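Local coordinates for protein insecticidal Delta-Endotoxin Cry8Ea1 (Bacillus Thuringiensis, PDB 3EB7) that kills the larvae of the underground pest Holotrichia parallela, probably by inserting its helical domain into midgut membranes and forming pores, at residues A[201-206]-A[243-247]; A[285-289]-A[327-331]; A[345-349]-A[360-365]. All coordinates share one frame; numbering follows the deposited sequence. Where two conformers were deposited one is given.

Interaction 1 of 3, residues A[201-206]-A[243-247]; sequences WVEYNR and YTDPI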
ATOM      1  N   TRP A 201      -4.454  15.456  14.857  1.00 17.43           N
ATOM      2  CA  TRP A 201      -3.695  14.258  14.531  1.00 17.07           C
ATOM      3  C   TRP A 201      -4.592  13.155  13.889  1.00 16.96           C
ATOM      4  O   TRP A 201      -4.224  12.557  12.886  1.00 15.98           O
ATOM      5  CB  TRP A 201      -2.913  13.750  15.740  1.00 15.60           C
ATOM      6  CG  TRP A 201      -1.987  12.675  15.295  1.00 16.41           C
ATOM      7  CD1 TRP A 201      -0.685  12.814  14.901  1.00 12.92           C
ATOM      8  CD2 TRP A 201      -2.307  11.274  15.164  1.00 14.48           C
ATOM      9  NE1 TRP A 201      -0.189  11.589  14.520  1.00 13.93           N
ATOM     10  CE2 TRP A 201      -1.154  10.630  14.694  1.00 13.71           C
ATOM     11  CE3 TRP A 201      -3.460  10.514  15.415  1.00 14.57           C
ATOM     12  CZ2 TRP A 201      -1.109   9.255  14.459  1.00 15.94           C
ATOM     13  CZ3 TRP A 201      -3.430   9.139  15.169  1.00 14.00           C
ATOM     14  CH2 TRP A 201      -2.260   8.526  14.702  1.00 15.16           C
ATOM     15  N   VAL A 202      -5.766  12.909  14.472  1.00 17.71           N
ATOM     16  CA  VAL A 202      -6.741  11.932  13.897  1.00 17.92           C
ATOM     17  C   VAL A 202      -7.056  12.235  12.418  1.00 18.13           C
ATOM     18  O   VAL A 202      -7.064  11.329  11.573  1.00 19.26           O
ATOM     19  CB  VAL A 202      -8.043  11.857  14.760  1.00 17.61           C
ATOM     20  CG1 VAL A 202      -9.095  10.927  14.123  1.00 18.79           C
ATOM     21  CG2 VAL A 202      -7.718  11.400  16.145  1.00 15.53           C
ATOM     22  N   GLU A 203      -7.256  13.510  12.111  1.00 18.24           N
ATOM     23  CA  GLU A 203      -7.551  13.977  10.752  1.00 19.97           C
ATOM     24  C   GLU A 203      -6.385  13.766   9.803  1.00 18.86           C
ATOM     25  O   GLU A 203      -6.534  13.279   8.668  1.00 18.67           O
ATOM     26  CB  GLU A 203      -7.958  15.458  10.789  1.00 19.61           C
ATOM     27  CG  GLU A 203      -9.233  15.670  11.643  1.00 22.72           C
ATOM     28  CD  GLU A 203      -9.519  17.138  12.024  1.00 23.44           C
ATOM     29  OE1 GLU A 203     -10.613  17.377  12.550  1.00 31.34           O
ATOM     30  OE2 GLU A 203      -8.685  18.045  11.814  1.00 27.82           O
ATOM     31  N   TYR A 204      -5.206  14.114  10.295  1.00 18.04           N
ATOM     32  CA  TYR A 204      -3.980  14.021   9.517  1.00 17.08           C
ATOM     33  C   TYR A 204      -3.702  12.542   9.192  1.00 16.49           C
ATOM     34  O   TYR A 204      -3.444  12.169   8.062  1.00 16.33           O
ATOM     35  CB  TYR A 204      -2.870  14.656  10.395  1.00 17.38           C
ATOM     36  CG  TYR A 204      -1.450  14.488   9.939  1.00 17.89           C
ATOM     37  CD1 TYR A 204      -0.709  13.352  10.296  1.00 17.91           C
ATOM     38  CD2 TYR A 204      -0.843  15.464   9.144  1.00 14.54           C
ATOM     39  CE1 TYR A 204       0.622  13.200   9.892  1.00 17.34           C
ATOM     40  CE2 TYR A 204       0.460  15.338   8.739  1.00 17.75           C
ATOM     41  CZ  TYR A 204       1.208  14.210   9.120  1.00 20.67           C
ATOM     42  OH  TYR A 204       2.534  14.105   8.694  1.00 19.74           O
ATOM     43  N   ASN A 205      -3.765  11.690  10.206  1.00 16.48           N
ATOM     44  CA  ASN A 205      -3.575  10.281  10.009  1.00 15.82           C
ATOM     45  C   ASN A 205      -4.655   9.582   9.148  1.00 15.87           C
ATOM     46  O   ASN A 205      -4.360   8.632   8.445  1.00 16.26           O
ATOM     47  CB  ASN A 205      -3.457   9.621  11.363  1.00 16.45           C
ATOM     48  CG  ASN A 205      -3.211   8.159  11.239  1.00 20.21           C
ATOM     49  OD1 ASN A 205      -2.139   7.738  10.766  1.00 25.56           O
ATOM     50  ND2 ASN A 205      -4.224   7.356  11.586  1.00 20.61           N
ATOM     51  N   ARG A 206      -5.895  10.069   9.200  0.50 15.89           N
ATOM     52  CA  ARG A 206      -6.968   9.568   8.333  0.50 16.30           C
ATOM     53  C   ARG A 206      -6.670   9.879   6.853  0.50 16.04           C
ATOM     54  O   ARG A 206      -6.912   9.031   5.974  0.50 16.37           O
ATOM     55  CB  ARG A 206      -8.346  10.139   8.778  0.50 16.18           C
ATOM     56  CG  ARG A 206      -9.579   9.549   8.053  0.50 17.41           C
ATOM     57  CD  ARG A 206     -10.901  10.210   8.510  0.50 17.16           C
ATOM     58  NE  ARG A 206     -10.924  11.651   8.216  0.50 18.94           N
ATOM     59  CZ  ARG A 206     -11.151  12.619   9.107  0.50 18.64           C
ATOM     60  NH1 ARG A 206     -11.421  12.339  10.392  0.50 17.94           N
ATOM     61  NH2 ARG A 206     -11.129  13.874   8.699  0.50 14.34           N
ATOM     62  N   TYR A 243      -2.215   2.800   9.376  1.00 19.55           N
ATOM     63  CA  TYR A 243      -2.741   2.810  10.716  1.00 19.72           C
ATOM     64  C   TYR A 243      -4.212   3.184  10.706  1.00 19.69           C
ATOM     65  O   TYR A 243      -4.588   4.192  10.084  1.00 18.60           O
ATOM     66  CB  TYR A 243      -1.960   3.791  11.564  1.00 20.46           C
ATOM     67  CG  TYR A 243      -0.507   3.418  11.757  1.00 21.08           C
ATOM     68  CD1 TYR A 243       0.446   3.591  10.723  1.00 21.65           C
ATOM     69  CD2 TYR A 243      -0.071   2.921  12.970  1.00 19.68           C
ATOM     70  CE1 TYR A 243       1.821   3.257  10.930  1.00 20.62           C
ATOM     71  CE2 TYR A 243       1.300   2.589  13.175  1.00 22.43           C
ATOM     72  CZ  TYR A 243       2.214   2.766  12.169  1.00 20.78           C
ATOM     73  OH  TYR A 243       3.516   2.447  12.422  1.00 22.83           O
ATOM     74  N   THR A 244      -5.041   2.381  11.392  1.00 19.24           N
ATOM     75  CA  THR A 244      -6.473   2.706  11.534  1.00 18.50           C
ATOM     76  C   THR A 244      -6.669   3.826  12.546  1.00 19.17           C
ATOM     77  O   THR A 244      -5.727   4.195  13.243  1.00 19.08           O
ATOM     78  CB  THR A 244      -7.365   1.452  11.871  1.00 17.87           C
ATOM     79  OG1 THR A 244      -6.768   0.694  12.921  1.00 17.55           O
ATOM     80  CG2 THR A 244      -7.524   0.566  10.644  1.00 16.36           C
ATOM     81  N   ASP A 245      -7.894   4.374  12.657  1.00 20.01           N
ATOM     82  CA  ASP A 245      -8.112   5.486  13.596  1.00 19.57           C
ATOM     83  C   ASP A 245      -7.888   4.995  15.043  1.00 18.95           C
ATOM     84  O   ASP A 245      -8.116   3.843  15.349  1.00 18.30           O
ATOM     85  CB  ASP A 245      -9.501   6.126  13.441  1.00 20.39           C
ATOM     86  CG  ASP A 245      -9.681   6.959  12.137  1.00 24.21           C
ATOM     87  OD1 ASP A 245      -8.752   7.219  11.324  1.00 27.42           O
ATOM     88  OD2 ASP A 245     -10.842   7.365  11.909  1.00 31.17           O
ATOM     89  N   PRO A 246      -7.411   5.877  15.939  1.00 18.96           N
ATOM     90  CA  PRO A 246      -7.271   5.451  17.325  1.00 18.53           C
ATOM     91  C   PRO A 246      -8.596   4.880  17.935  1.00 19.51           C
ATOM     92  O   PRO A 246      -9.713   5.372  17.622  1.00 19.17           O
ATOM     93  CB  PRO A 246      -6.826   6.744  18.029  1.00 18.01           C
ATOM     94  CG  PRO A 246      -6.131   7.512  17.011  1.00 17.63           C
ATOM     95  CD  PRO A 246      -6.928   7.261  15.739  1.00 17.99           C
ATOM     96  N   ILE A 247      -8.473   3.848  18.786  1.00 18.87           N
ATOM     97  CA  ILE A 247      -9.639   3.156  19.330  1.00 18.44           C
ATOM     98  C   ILE A 247     -10.061   3.822  20.630  1.00 19.35           C
ATOM     99  O   ILE A 247      -9.771   3.341  21.753  1.00 19.90           O
ATOM    100  CB  ILE A 247      -9.411   1.627  19.467  1.00 18.91           C
ATOM    101  CG1 ILE A 247      -8.874   1.074  18.126  1.00 19.44           C
ATOM    102  CG2 ILE A 247     -10.744   0.936  19.813  1.00 15.16           C
ATOM    103  CD1 ILE A 247      -8.281  -0.304  18.200  1.00 22.67           C
TER
HETATM  104  O   HOH W   1      -6.745   8.453  12.246  1.00 17.81           O
HETATM  105  O   HOH W   2     -11.975  10.176  11.854  1.00 44.97           O

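Interaction 2 of 3, residues A[285-289]-A[327-331]; sequences IYTGR and SVIAT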
ATOM      1  N   ILE A 285      -2.478  -8.600  26.832  1.00 19.36           N
ATOM      2  CA  ILE A 285      -3.227  -7.372  27.159  1.00 19.15           C
ATOM      3  C   ILE A 285      -3.432  -7.329  28.678  1.00 19.69           C
ATOM      4  O   ILE A 285      -3.854  -8.306  29.279  1.00 20.74           O
ATOM      5  CB  ILE A 285      -4.589  -7.328  26.418  1.00 19.28           C
ATOM      6  CG1 ILE A 285      -4.396  -7.493  24.908  1.00 19.41           C
ATOM      7  CG2 ILE A 285      -5.436  -6.083  26.796  1.00 15.09           C
ATOM      8  CD1 ILE A 285      -5.713  -7.760  24.119  1.00 20.26           C
ATOM      9  N   TYR A 286      -3.111  -6.207  29.295  1.00 19.80           N
ATOM     10  CA  TYR A 286      -3.249  -6.025  30.726  1.00 20.25           C
ATOM     11  C   TYR A 286      -4.487  -5.144  30.976  1.00 20.10           C
ATOM     12  O   TYR A 286      -4.679  -4.102  30.332  1.00 18.48           O
ATOM     13  CB  TYR A 286      -1.954  -5.404  31.306  1.00 21.34           C
ATOM     14  CG  TYR A 286      -0.753  -6.321  31.107  1.00 23.76           C
ATOM     15  CD1 TYR A 286      -0.038  -6.345  29.907  1.00 25.24           C
ATOM     16  CD2 TYR A 286      -0.362  -7.191  32.109  1.00 24.97           C
ATOM     17  CE1 TYR A 286       1.045  -7.257  29.699  1.00 26.86           C
ATOM     18  CE2 TYR A 286       0.707  -8.079  31.931  1.00 29.05           C
ATOM     19  CZ  TYR A 286       1.401  -8.115  30.728  1.00 27.78           C
ATOM     20  OH  TYR A 286       2.448  -9.005  30.616  1.00 28.65           O
ATOM     21  N   THR A 287      -5.324  -5.601  31.904  1.00 20.19           N
ATOM     22  CA  THR A 287      -6.616  -4.990  32.186  1.00 19.67           C
ATOM     23  C   THR A 287      -6.665  -4.314  33.569  1.00 19.48           C
ATOM     24  O   THR A 287      -6.141  -4.822  34.548  1.00 18.72           O
ATOM     25  CB  THR A 287      -7.715  -6.060  32.070  1.00 20.61           C
ATOM     26  OG1 THR A 287      -7.645  -6.636  30.753  1.00 22.07           O
ATOM     27  CG2 THR A 287      -9.090  -5.473  32.318  1.00 16.96           C
ATOM     28  N   GLY A 288      -7.281  -3.135  33.604  1.00 19.45           N
ATOM     29  CA  GLY A 288      -7.604  -2.440  34.829  1.00 18.55           C
ATOM     30  C   GLY A 288      -9.108  -2.286  34.959  1.00 18.82           C
ATOM     31  O   GLY A 288      -9.853  -2.431  34.009  1.00 18.09           O
ATOM     32  N   ARG A 289      -9.537  -2.012  36.179  1.00 20.30           N
ATOM     33  CA  ARG A 289     -10.922  -1.798  36.511  1.00 21.28           C
ATOM     34  C   ARG A 289     -11.075  -0.348  36.993  1.00 22.14           C
ATOM     35  O   ARG A 289     -10.399   0.068  37.939  1.00 23.01           O
ATOM     36  CB  ARG A 289     -11.374  -2.792  37.593  1.00 20.51           C
ATOM     37  CG  ARG A 289     -12.870  -2.748  37.860  1.00 21.09           C
ATOM     38  CD  ARG A 289     -13.309  -3.895  38.807  1.00 21.02           C
ATOM     39  NE  ARG A 289     -14.761  -4.067  38.908  1.00 23.33           N
ATOM     40  CZ  ARG A 289     -15.571  -3.275  39.613  1.00 24.58           C
ATOM     41  NH1 ARG A 289     -15.090  -2.244  40.286  1.00 27.84           N
ATOM     42  NH2 ARG A 289     -16.862  -3.517  39.666  1.00 27.05           N
ATOM     43  N   SER A 327      -2.804  -1.795  39.636  1.00 26.93           N
ATOM     44  CA  SER A 327      -3.889  -1.487  38.690  1.00 25.19           C
ATOM     45  C   SER A 327      -4.238  -2.675  37.803  1.00 23.95           C
ATOM     46  O   SER A 327      -5.323  -2.722  37.259  1.00 23.45           O
ATOM     47  CB  SER A 327      -3.529  -0.314  37.781  1.00 25.18           C
ATOM     48  OG  SER A 327      -3.685   0.926  38.428  1.00 28.18           O
ATOM     49  N   VAL A 328      -3.308  -3.608  37.625  1.00 22.73           N
ATOM     50  CA  VAL A 328      -3.475  -4.721  36.685  1.00 21.63           C
ATOM     51  C   VAL A 328      -4.299  -5.788  37.371  1.00 22.27           C
ATOM     52  O   VAL A 328      -3.842  -6.397  38.351  1.00 21.44           O
ATOM     53  CB  VAL A 328      -2.110  -5.306  36.243  1.00 22.15           C
ATOM     54  CG1 VAL A 328      -2.288  -6.575  35.385  1.00 21.34           C
ATOM     55  CG2 VAL A 328      -1.280  -4.251  35.513  1.00 19.13           C
ATOM     56  N   ILE A 329      -5.534  -5.999  36.917  1.00 21.91           N
ATOM     57  CA  ILE A 329      -6.350  -6.999  37.626  1.00 22.20           C
ATOM     58  C   ILE A 329      -6.493  -8.279  36.851  1.00 21.54           C
ATOM     59  O   ILE A 329      -6.872  -9.312  37.409  1.00 22.05           O
ATOM     60  CB  ILE A 329      -7.717  -6.447  38.163  1.00 22.67           C
ATOM     61  CG1 ILE A 329      -8.529  -5.698  37.087  1.00 23.44           C
ATOM     62  CG2 ILE A 329      -7.463  -5.529  39.384  1.00 24.04           C
ATOM     63  CD1 ILE A 329      -9.337  -6.596  36.158  1.00 22.00           C
ATOM     64  N   ALA A 330      -6.155  -8.224  35.567  1.00 20.60           N
ATOM     65  CA  ALA A 330      -6.209  -9.403  34.718  1.00 19.79           C
ATOM     66  C   ALA A 330      -5.207  -9.233  33.587  1.00 19.98           C
ATOM     67  O   ALA A 330      -4.778  -8.107  33.294  1.00 18.84           O
ATOM     68  CB  ALA A 330      -7.627  -9.645  34.191  1.00 18.69           C
ATOM     69  N   THR A 331      -4.761 -10.368  33.038  1.00 20.69           N
ATOM     70  CA  THR A 331      -3.940 -10.409  31.828  1.00 21.91           C
ATOM     71  C   THR A 331      -4.590 -11.386  30.872  1.00 21.53           C
ATOM     72  O   THR A 331      -5.368 -12.207  31.276  1.00 22.30           O
ATOM     73  CB  THR A 331      -2.478 -10.853  32.061  1.00 22.42           C
ATOM     74  OG1 THR A 331      -2.435 -12.265  32.315  1.00 25.70           O
ATOM     75  CG2 THR A 331      -1.804 -10.068  33.214  1.00 22.51           C
TER
HETATM   76  O   HOH W   3      -7.482  -1.503  38.060  1.00 30.15           O

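Interaction 3 of 3, residues A[345-349]-A[360-365]; sequences LSTAG and GVSKVV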
ATOM      1  N   LEU A 345     -13.000  -6.008  15.627  1.00 20.67           N
ATOM      2  CA  LEU A 345     -14.186  -5.270  15.992  1.00 22.05           C
ATOM      3  C   LEU A 345     -13.950  -4.847  17.424  1.00 21.77           C
ATOM      4  O   LEU A 345     -13.831  -5.693  18.287  1.00 22.59           O
ATOM      5  CB  LEU A 345     -15.412  -6.171  15.828  1.00 22.84           C
ATOM      6  CG  LEU A 345     -16.829  -5.556  15.799  1.00 27.63           C
ATOM      7  CD1 LEU A 345     -17.326  -5.359  17.202  1.00 33.24           C
ATOM      8  CD2 LEU A 345     -16.961  -4.232  15.060  1.00 26.45           C
ATOM      9  N   SER A 346     -13.826  -3.542  17.684  1.00 21.87           N
ATOM     10  CA  SER A 346     -13.425  -3.082  19.007  1.00 22.66           C
ATOM     11  C   SER A 346     -14.495  -2.227  19.630  1.00 23.47           C
ATOM     12  O   SER A 346     -15.189  -1.481  18.926  1.00 24.55           O
ATOM     13  CB  SER A 346     -12.131  -2.267  18.966  1.00 22.56           C
ATOM     14  OG  SER A 346     -11.126  -2.873  18.160  1.00 24.98           O
ATOM     15  N   THR A 347     -14.600  -2.300  20.953  1.00 22.60           N
ATOM     16  CA  THR A 347     -15.486  -1.435  21.667  1.00 22.10           C
ATOM     17  C   THR A 347     -14.681  -0.372  22.427  1.00 22.38           C
ATOM     18  O   THR A 347     -14.037  -0.645  23.433  1.00 22.72           O
ATOM     19  CB  THR A 347     -16.408  -2.256  22.606  1.00 21.99           C
ATOM     20  OG1 THR A 347     -17.149  -3.200  21.826  1.00 21.95           O
ATOM     21  CG2 THR A 347     -17.386  -1.352  23.374  1.00 19.30           C
ATOM     22  N   ALA A 348     -14.722   0.851  21.928  1.00 22.24           N
ATOM     23  CA  ALA A 348     -14.173   1.958  22.640  1.00 22.47           C
ATOM     24  C   ALA A 348     -15.210   2.434  23.690  1.00 23.25           C
ATOM     25  O   ALA A 348     -16.306   2.912  23.343  1.00 23.72           O
ATOM     26  CB  ALA A 348     -13.779   3.056  21.658  1.00 22.72           C
ATOM     27  N   GLY A 349     -14.859   2.264  24.973  1.00 22.93           N
ATOM     28  CA  GLY A 349     -15.760   2.479  26.098  1.00 21.45           C
ATOM     29  C   GLY A 349     -15.522   3.824  26.749  1.00 21.59           C
ATOM     30  O   GLY A 349     -14.405   4.384  26.663  1.00 20.73           O
ATOM     31  N   GLY A 360     -11.546   4.010  27.488  1.00 20.80           N
ATOM     32  CA  GLY A 360     -10.731   2.803  27.315  1.00 19.69           C
ATOM     33  C   GLY A 360     -11.432   1.715  26.539  1.00 19.10           C
ATOM     34  O   GLY A 360     -12.654   1.705  26.472  1.00 19.68           O
ATOM     35  N   VAL A 361     -10.670   0.778  25.985  1.00 18.29           N
ATOM     36  CA  VAL A 361     -11.228  -0.289  25.157  1.00 17.29           C
ATOM     37  C   VAL A 361     -11.720  -1.422  26.090  1.00 17.81           C
ATOM     38  O   VAL A 361     -10.942  -1.964  26.903  1.00 17.20           O
ATOM     39  CB  VAL A 361     -10.155  -0.794  24.144  1.00 18.11           C
ATOM     40  CG1 VAL A 361     -10.594  -2.105  23.395  1.00 15.51           C
ATOM     41  CG2 VAL A 361      -9.759   0.336  23.161  1.00 14.31           C
ATOM     42  N   SER A 362     -13.002  -1.768  25.972  1.00 17.51           N
ATOM     43  CA  SER A 362     -13.609  -2.829  26.823  1.00 18.31           C
ATOM     44  C   SER A 362     -13.664  -4.205  26.152  1.00 17.82           C
ATOM     45  O   SER A 362     -13.843  -5.237  26.806  1.00 18.54           O
ATOM     46  CB  SER A 362     -15.016  -2.416  27.238  1.00 18.04           C
ATOM     47  OG  SER A 362     -15.770  -2.227  26.055  1.00 19.61           O
ATOM     48  N   LYS A 363     -13.480  -4.220  24.848  1.00 17.31           N
ATOM     49  CA  LYS A 363     -13.669  -5.436  24.091  1.00 17.71           C
ATOM     50  C   LYS A 363     -13.021  -5.343  22.723  1.00 16.83           C
ATOM     51  O   LYS A 363     -13.170  -4.330  22.042  1.00 17.11           O
ATOM     52  CB  LYS A 363     -15.167  -5.730  23.917  1.00 16.75           C
ATOM     53  CG  LYS A 363     -15.450  -7.069  23.245  1.00 17.51           C
ATOM     54  CD  LYS A 363     -16.964  -7.309  23.281  1.00 20.43           C
ATOM     55  CE  LYS A 363     -17.386  -8.550  22.508  1.00 23.93           C
ATOM     56  NZ  LYS A 363     -18.892  -8.496  22.396  1.00 28.21           N
ATOM     57  N   VAL A 364     -12.310  -6.391  22.334  1.00 16.16           N
ATOM     58  CA  VAL A 364     -11.818  -6.527  20.942  1.00 17.07           C
ATOM     59  C   VAL A 364     -12.021  -7.958  20.431  1.00 17.30           C
ATOM     60  O   VAL A 364     -11.554  -8.894  21.050  1.00 17.58           O
ATOM     61  CB  VAL A 364     -10.285  -6.158  20.767  1.00 16.69           C
ATOM     62  CG1 VAL A 364      -9.894  -6.216  19.279  1.00 15.08           C
ATOM     63  CG2 VAL A 364      -9.979  -4.798  21.349  1.00 14.27           C
ATOM     64  N   VAL A 365     -12.704  -8.102  19.305  1.00 17.99           N
ATOM     65  CA  VAL A 365     -12.797  -9.394  18.596  1.00 19.44           C
ATOM     66  C   VAL A 365     -11.813  -9.411  17.396  1.00 19.85           C
ATOM     67  O   VAL A 365     -11.924  -8.568  16.493  1.00 20.33           O
ATOM     68  CB  VAL A 365     -14.250  -9.657  18.112  1.00 20.04           C
ATOM     69  CG1 VAL A 365     -14.354 -11.011  17.421  1.00 21.80           C
ATOM     70  CG2 VAL A 365     -15.239  -9.595  19.309  1.00 19.27           C
TER

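Interaction 1 of 3, residues A[201-206]-A[243-247]
Pro246 meets the indole of Trp201 at its edge, near the ring plane, with Pro246 CG 3.7 Å from Trp201 CZ3. Asn205 CB, one turn further along the helix, lies over one face of the same indole, toward its rim, 3.7 Å above the plane. This is the seam of a three-domain Cry toxin: helix 198-220 of the N-terminal helical domain lies against the loop that follows strand 241-243 of the beta-sheet domain. The rigid proline ring and the broad indole both offer apolar surface to a buried interface. Trp201 reaches the loop because its CG is anti to the backbone N (chi1 -171°), while Trp201 NE1 bonds to Glu267. Val202 CG2 adds a looser contact, 4.2 Å from Pro246 CD.

No direct hydrogen bond crosses between the segments; water carries the polar traffic. Asp245 OD1 has a salt bridge with Arg209, which would probably favour the ionised carboxylate. Arg206, modelled in two conformers, reaches Asp245 OD2 through one water in one of them, a link therefore less certain. Another water accepts from Asn205 ND2 at 2.8 Å and donates to both Asp245 OD1 and the helix carbonyl Val202 O.

Interaction 2 of 3, residues A[285-289]-A[327-331]
A classic beta bulge shapes this antiparallel pairing: Ile329 and Ala330 on one side both stand opposite Thr287 on the other. Two backbone bonds grip Thr287. Its N donates to Ala330 O at 2.9 Å, and its O receives Ile329 N at 2.7 Å, almost in line with the carbonyl bond. Ile329 has the near-helical psi (-15°) expected of the first residue of such a bulge. Val328 CA-H also approaches Thr287 O, so that carbonyl is met from two neighbouring residues.

Strand 330-335 is an outermost strand of a four-stranded antiparallel sheet with the 3-2-1-4 order of a Greek key, one of the three sheets that form the beta-prism of the second Cry domain. Strand 278-292 lies inside that sheet, its far edge bonded to strand 296-310.

On one face, Tyr286 and Thr331 lie side by side and point the same way, with Thr331 CG2 3.4 Å from Tyr286 CD2. The methyl is brought to the ring by its place anti to the carbonyl carbon of Thr331, which puts OG1 between N and C (chi1 74°). Val328 CG1 comes to the edge of the phenol ring, in its plane, 3.8 Å from Tyr286 CD2. A tyrosine suits this partly exposed place, its ring giving Val328 and Thr331 an apolar surface to pack on.

The other face carries Thr287 and Ala330. Buried Thr287 satisfies its OG1 with Tyr381 OH, and its CG2 lies 4.0 Å from Ile329 CD1, the two side chains crossing at a slant. Beyond the bulge no direct backbone N-H...O bond continues the pairing; a water bridges the segments, accepting from Arg289 N at 2.8 Å and donating to Ser327 O. Arg289 NE meets a bound sulfate, probably from the crystallisation liquor.

Interaction 3 of 3, residues A[345-349]-A[360-365]
Residues 345-349 and 360-365 run antiparallel as the two arms of a beta hairpin, their short axes 4.4 Å apart at closest and 141° between directions. Leu345 and Val365 form a hydrogen-bonded pair through both of their backbones, with Val365 N to Leu345 O at 2.8 Å, and Gly349 and Gly360 do the same at the other end. Between them the register slips by one residue. Ser346 faces Val364, yet Ala348 faces Val361, so Ser362 is an extra residue on its strand, a beta bulge opposite Thr347. There Thr347 N donates to Lys363 O at 2.7 Å, while Thr347 O accepts from Ser362 N at 3.0 Å.

The bulge brings Ser362 OG against the methyl of Thr347. Ser362 OG sits between its own backbone N and carbonyl carbon (chi1 59°), a torsion that directs it to the Thr347 side chain, where it lies 3.3 Å from Thr347 CG2. The threonine hydroxyl has another partner: Thr347 OG1 bonds to Glu392 of the adjoining strand 389-394. Lys363 CB packs 3.8 Å from Thr347 OG1 before the extended chain leads away, which suits a partly exposed site.

On the opposite face are Ser346, Ala348, Val361 and Val364. Val364 CG1 packs 3.7 Å from Ser346 OG, and Phe430 of strand 427-434 touches both residues. Small or branched side chains fit here because this face is buried under strand 427-434 and Ile247. Glycine suits position 349, where the space a CB would take lies tight against Gly360 O.

Six backbone hydrogen bonds thus carry the directional part of the contact, and the side chains are left to determine what each face meets: one packs against strand 427-434, while on the other Thr347 OG1 bonds to Glu392 of the adjoining strand.

Interactions 1 and 3 are buried and touch: Ile247, the last residue of segment 243-247, takes no part in the helix contact but packs on Ser346, Ala348 and Val361 of interaction 3, so the same loop touches both the helix and the prism. Interaction 2 lies further out, about 26 Å from interaction 1, centre to centre, and is partly exposed. Interactions 2 and 3 belong to different sheets of the same domain, although strands 330-335 and 340-352 follow each other in the chain. Both use antiparallel backbone bonding interrupted by a bulge, but interaction 3 has six such bonds where interaction 2 has two and a water. Interaction 1, joining helix to loop, relies on apolar packing and bridging water instead.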